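Local coordinates for transcriptional regulatory protein FixJ (Sinorhizobium meliloti, PDB 1DBW), which activates, once switched on by the sensor FixL, expression of the nitrogen-fixation regulators nifA and fixK, and is represented here by its magnesium-binding receiver domain, at residues T24-A29 with V110-I115; G49-D54 with V63-N68. The protein carries 2 engineered substitutions. All blocks are in the same frame, centred on the assembly; numbering follows the deposited sequence. Where two conformers were deposited one is given.

The two contacts illustrate how a doubly wound beta/alpha fold covers its parallel sheet on both faces. Along the chain, contact 1 brackets contact 2: segment 24-29, at the end of helix 13-25, comes first, then strand 49-54 and helix 62-71, and last segment 110-115 on helix 108-119. Their centres lie about 17 Å apart, yet they meet through the central strand 49-54, where CG1 of I115 packs against CG2 of V52 at 3.9 Å. V52 faces the layer of contact 1, whereas L51 and T53 face helix 62-71. Both contacts lie within one receiver domain, and the strand they share as a packing surface ends at D54, a magnesium ligand and the predicted phosphorylation site.

Contact 1. Residues T24-A29 with V110-I115; sequences TMNGFA and VIIEAI
The phenyl ring of F28 meets two methyls of helix 108-119: CG2 of I112 sits at its edge, near the ring plane, 3.7 Å from CZ, and CG2 of I115 approaches CE2 obliquely at 3.9 Å. The other flat group, the carboxamide of N26, has the I112 CD1 methyl over one face, 3.7 Å from CG and nearly as close to both OD1 and ND2. I112 thus serves two neighbours with two branches. Its CG2 branch lies anti to the backbone N and reaches the ring; CG1, beside that N (chi1 -72°), carries CD1 across the amide at about a right angle.

The turn between N26 and F28 is a Schellman motif closing helix 13-25. G27, with phi 93°, is the first residue to leave the helix, and its N bonds back to T24 O at 3.0 Å. On either side of this turn, N26 and F28 both direct their CB atoms toward 110-115. V6 and L23 also touch F28, continuing the apolar layer toward the sheet, and I115 lies against the same two residues. The contact joins the end of the first helix to the last helix on one side of the sheet.

No hydrogen bond crosses between the segments. ND2 of N26 donates to M22 O in the last helical turn, while the amide face meets a methyl group. In all, 184 Å² of surface is buried, most of it on F28 and the two isoleucines, so the contact rests on van der Waals packing.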
loop_
_atom_site.group_PDB
_atom_site.type_symbol
_atom_site.label_atom_id
_atom_site.label_comp_id
_atom_site.label_asym_id
_atom_site.label_seq_id
_atom_site.Cartn_x
_atom_site.Cartn_y
_atom_site.Cartn_z
ATOM N N THR A 24 -2.557 3.288 -13.130
ATOM C CA THR A 24 -3.225 4.377 -13.844
ATOM C C THR A 24 -3.705 3.868 -15.197
ATOM O O THR A 24 -4.846 4.111 -15.587
ATOM C CB THR A 24 -2.294 5.593 -14.039
ATOM O OG1 THR A 24 -2.004 6.171 -12.757
ATOM C CG2 THR A 24 -2.980 6.653 -14.870
ATOM N N MET A 25 -2.861 3.132 -15.907
ATOM C CA MET A 25 -3.272 2.638 -17.206
ATOM C C MET A 25 -4.425 1.641 -17.144
ATOM O O MET A 25 -5.155 1.479 -18.126
ATOM C CB MET A 25 -2.074 2.072 -17.975
ATOM C CG MET A 25 -1.030 3.124 -18.286
ATOM S SD MET A 25 0.376 2.484 -19.223
ATOM C CE MET A 25 -0.360 1.131 -20.083
ATOM N N ASN A 26 -4.618 1.007 -15.990
ATOM C CA ASN A 26 -5.705 0.048 -15.820
ATOM C C ASN A 26 -6.996 0.731 -15.327
ATOM O O ASN A 26 -7.975 0.074 -15.028
ATOM C CB ASN A 26 -5.270 -1.106 -14.913
ATOM C CG ASN A 26 -4.426 -2.144 -15.671
ATOM O OD1 ASN A 26 -4.973 -3.073 -16.258
ATOM N ND2 ASN A 26 -3.103 -1.968 -15.687
ATOM N N GLY A 27 -6.939 2.051 -15.212
ATOM C CA GLY A 27 -8.109 2.815 -14.805
ATOM C C GLY A 27 -8.305 3.140 -13.340
ATOM O O GLY A 27 -9.359 3.637 -12.944
ATOM N N PHE A 28 -7.341 2.769 -12.502
ATOM C CA PHE A 28 -7.490 3.067 -11.087
ATOM C C PHE A 28 -7.230 4.538 -10.815
ATOM O O PHE A 28 -6.505 5.172 -11.588
ATOM C CB PHE A 28 -6.420 2.277 -10.307
ATOM C CG PHE A 28 -6.725 0.817 -10.181
ATOM C CD1 PHE A 28 -6.278 -0.100 -11.146
ATOM C CD2 PHE A 28 -7.463 0.357 -9.104
ATOM C CE1 PHE A 28 -6.578 -1.451 -11.017
ATOM C CE2 PHE A 28 -7.770 -0.995 -8.963
ATOM C CZ PHE A 28 -7.327 -1.905 -9.924
ATOM N N ALA A 29 -7.879 5.084 -9.775
ATOM C CA ALA A 29 -7.556 6.448 -9.349
ATOM C C ALA A 29 -6.318 6.152 -8.504
ATOM O O ALA A 29 -6.374 5.301 -7.617
ATOM C CB ALA A 29 -8.667 7.026 -8.478
ATOM N N VAL A 110 -1.825 -9.834 -10.437
ATOM C CA VAL A 110 -1.831 -10.201 -9.032
ATOM C C VAL A 110 -1.981 -9.020 -8.073
ATOM O O VAL A 110 -2.746 -9.112 -7.098
ATOM C CB VAL A 110 -0.579 -11.022 -8.649
ATOM C CG1 VAL A 110 -0.446 -11.148 -7.142
ATOM C CG2 VAL A 110 -0.702 -12.400 -9.241
ATOM N N ILE A 111 -1.274 -7.924 -8.338
ATOM C CA ILE A 111 -1.395 -6.773 -7.461
ATOM C C ILE A 111 -2.769 -6.138 -7.688
ATOM O O ILE A 111 -3.391 -5.658 -6.749
ATOM C CB ILE A 111 -0.263 -5.749 -7.673
ATOM C CG1 ILE A 111 -0.316 -4.670 -6.586
ATOM C CG2 ILE A 111 -0.362 -5.092 -9.028
ATOM C CD1 ILE A 111 -0.210 -5.201 -5.203
ATOM N N ILE A 112 -3.246 -6.144 -8.925
ATOM C CA ILE A 112 -4.579 -5.572 -9.199
ATOM C C ILE A 112 -5.668 -6.352 -8.428
ATOM O O ILE A 112 -6.571 -5.766 -7.830
ATOM C CB ILE A 112 -4.862 -5.560 -10.717
ATOM C CG1 ILE A 112 -3.984 -4.488 -11.378
ATOM C CG2 ILE A 112 -6.352 -5.294 -11.008
ATOM C CD1 ILE A 112 -3.928 -4.575 -12.893
ATOM N N GLU A 113 -5.583 -7.679 -8.421
ATOM C CA GLU A 113 -6.569 -8.468 -7.688
ATOM C C GLU A 113 -6.511 -8.182 -6.190
ATOM O O GLU A 113 -7.554 -8.086 -5.541
ATOM C CB GLU A 113 -6.382 -9.963 -7.957
ATOM C CG GLU A 113 -6.509 -10.329 -9.433
ATOM C CD GLU A 113 -7.901 -10.793 -9.825
ATOM O OE1 GLU A 113 -8.886 -10.252 -9.275
ATOM O OE2 GLU A 113 -8.007 -11.701 -10.693
ATOM N N ALA A 114 -5.302 -8.050 -5.641
ATOM C CA ALA A 114 -5.137 -7.745 -4.225
ATOM C C ALA A 114 -5.763 -6.380 -3.888
ATOM O O ALA A 114 -6.450 -6.252 -2.877
ATOM C CB ALA A 114 -3.659 -7.773 -3.845
ATOM N N ILE A 115 -5.516 -5.368 -4.731
ATOM C CA ILE A 115 -6.075 -4.043 -4.507
ATOM C C ILE A 115 -7.608 -4.079 -4.569
ATOM O O ILE A 115 -8.285 -3.478 -3.737
ATOM C CB ILE A 115 -5.527 -3.003 -5.555
ATOM C CG1 ILE A 115 -4.011 -2.810 -5.355
ATOM C CG2 ILE A 115 -6.314 -1.686 -5.416
ATOM C CD1 ILE A 115 -3.303 -2.011 -6.477
#

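Contact 2. Residues G49-D54 with V63-N68; sequences GVLVTD and VELLRN
Strand 49-54 and helix 63-68 run in roughly opposite directions, at 144° between their N-to-C axes, with a closest axial approach of 10.1 Å and T53 nearest L65 by CA position. At that spacing the backbones do not meet, and methyl groups make the contact. L65 CD2 is the shared point of contact. It touches CG2 of T53 at 3.8 Å and CD2 of L51 at 4.1 Å, so two strand residues share one helix methyl.

The approaches differ. L51 and L65 meet end-on, methyl to methyl, each with CG anti to its backbone nitrogen (chi1 169° in L51), an extension that carries both isobutyl groups toward the opposing layer. T53 and L65 instead lie alongside, running opposite ways. The threonine turns its methyl, not its hydroxyl, to the leucine, since CG2 stands anti to the carbonyl carbon. L66 points its CB to one side of the strand, but its end comes nearer, and its CD2 lies 4.2 Å from L51 CD2. That one leucine methyl of the strand therefore faces two successive helix residues.

Nothing polar links the segments. L40 and F39 of helix 36-42 extend the apolar layer beside L65 and L51 respectively, while S78 of the next strand meets both L51 and L66. Next to T53, D54 turns its carboxylate elsewhere, OD2 forming a salt bridge to K104. The packing is that of a right-handed beta-alpha-beta crossover, strand 49-54, helix 62-71, strand 78-82, in the CheY-like receiver fold, with the magnesium ligand and predicted phosphoacceptor D54 at the C-terminal end of its first strand.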
loop_
_atom_site.group_PDB
_atom_site.type_symbol
_atom_site.label_atom_id
_atom_site.label_comp_id
_atom_site.label_asym_id
_atom_site.label_seq_id
_atom_site.Cartn_x
_atom_site.Cartn_y
_atom_site.Cartn_z
ATOM N N GLY A 49 -10.070 5.055 0.441
ATOM C CA GLY A 49 -8.758 4.825 -0.115
ATOM C C GLY A 49 -8.161 3.505 0.316
ATOM O O GLY A 49 -8.499 2.972 1.383
ATOM N N VAL A 50 -7.381 2.923 -0.590
ATOM C CA VAL A 50 -6.636 1.697 -0.297
ATOM C C VAL A 50 -5.169 2.104 -0.292
ATOM O O VAL A 50 -4.728 2.851 -1.157
ATOM C CB VAL A 50 -6.853 0.609 -1.400
ATOM C CG1 VAL A 50 -5.896 -0.596 -1.208
ATOM C CG2 VAL A 50 -8.277 0.140 -1.328
ATOM N N LEU A 51 -4.387 1.508 0.595
ATOM C CA LEU A 51 -2.965 1.834 0.670
ATOM C C LEU A 51 -2.128 0.694 0.127
ATOM O O LEU A 51 -2.443 -0.477 0.381
ATOM C CB LEU A 51 -2.571 2.041 2.132
ATOM C CG LEU A 51 -1.059 2.127 2.435
ATOM C CD1 LEU A 51 -0.396 3.396 1.786
ATOM C CD2 LEU A 51 -0.931 2.187 3.977
ATOM N N VAL A 52 -1.133 1.047 -0.682
ATOM C CA VAL A 52 -0.203 0.031 -1.208
ATOM C C VAL A 52 1.176 0.540 -0.836
ATOM O O VAL A 52 1.581 1.624 -1.263
ATOM C CB VAL A 52 -0.302 -0.144 -2.698
ATOM C CG1 VAL A 52 0.745 -1.171 -3.166
ATOM C CG2 VAL A 52 -1.703 -0.685 -3.086
ATOM N N THR A 53 1.914 -0.250 -0.041
ATOM C CA THR A 53 3.250 0.175 0.333
ATOM C C THR A 53 4.334 -0.664 -0.337
ATOM O O THR A 53 4.103 -1.826 -0.665
ATOM C CB THR A 53 3.476 0.039 1.864
ATOM O OG1 THR A 53 3.525 -1.346 2.214
ATOM C CG2 THR A 53 2.336 0.699 2.654
ATOM N N ASP A 54 5.442 -0.011 -0.660
ATOM C CA ASP A 54 6.630 -0.700 -1.180
ATOM C C ASP A 54 7.772 0.101 -0.560
ATOM O O ASP A 54 8.354 1.003 -1.196
ATOM C CB ASP A 54 6.728 -0.705 -2.712
ATOM C CG ASP A 54 7.913 -1.551 -3.222
ATOM O OD1 ASP A 54 8.055 -1.684 -4.454
ATOM O OD2 ASP A 54 8.689 -2.097 -2.394
ATOM N N VAL A 63 5.157 -2.123 7.717
ATOM C CA VAL A 63 4.699 -2.512 9.050
ATOM C C VAL A 63 4.666 -1.338 10.042
ATOM O O VAL A 63 3.701 -1.178 10.800
ATOM C CB VAL A 63 5.558 -3.683 9.605
ATOM C CG1 VAL A 63 5.236 -3.939 11.069
ATOM C CG2 VAL A 63 5.298 -4.934 8.796
ATOM N N GLU A 64 5.718 -0.518 10.054
ATOM C CA GLU A 64 5.779 0.643 10.943
ATOM C C GLU A 64 4.723 1.665 10.515
ATOM O O GLU A 64 4.085 2.308 11.349
ATOM C CB GLU A 64 7.167 1.279 10.878
ATOM C CG GLU A 64 8.279 0.377 11.404
ATOM C CD GLU A 64 9.656 0.809 10.928
ATOM O OE1 GLU A 64 10.308 0.017 10.209
ATOM O OE2 GLU A 64 10.080 1.943 11.257
ATOM N N LEU A 65 4.520 1.793 9.208
ATOM C CA LEU A 65 3.519 2.725 8.721
ATOM C C LEU A 65 2.130 2.271 9.219
ATOM O O LEU A 65 1.347 3.101 9.692
ATOM C CB LEU A 65 3.579 2.819 7.188
ATOM C CG LEU A 65 2.494 3.695 6.537
ATOM C CD1 LEU A 65 2.547 5.099 7.100
ATOM C CD2 LEU A 65 2.696 3.707 5.019
ATOM N N LEU A 66 1.836 0.970 9.125
ATOM C CA LEU A 66 0.558 0.422 9.598
ATOM C C LEU A 66 0.374 0.660 11.079
ATOM O O LEU A 66 -0.714 1.034 11.537
ATOM C CB LEU A 66 0.448 -1.077 9.311
ATOM C CG LEU A 66 0.510 -1.479 7.837
ATOM C CD1 LEU A 66 0.210 -2.949 7.692
ATOM C CD2 LEU A 66 -0.488 -0.646 7.026
ATOM N N ARG A 67 1.471 0.537 11.819
ATOM C CA ARG A 67 1.450 0.739 13.257
ATOM C C ARG A 67 1.151 2.198 13.552
ATOM O O ARG A 67 0.296 2.505 14.385
ATOM C CB ARG A 67 2.799 0.332 13.858
ATOM N N ASN A 68 1.815 3.096 12.822
ATOM C CA ASN A 68 1.625 4.538 12.979
ATOM C C ASN A 68 0.199 4.961 12.592
ATOM O O ASN A 68 -0.387 5.860 13.213
ATOM C CB ASN A 68 2.666 5.304 12.174
ATOM C CG ASN A 68 4.086 5.174 12.754
ATOM O OD1 ASN A 68 5.038 5.698 12.188
ATOM N ND2 ASN A 68 4.219 4.485 13.876
#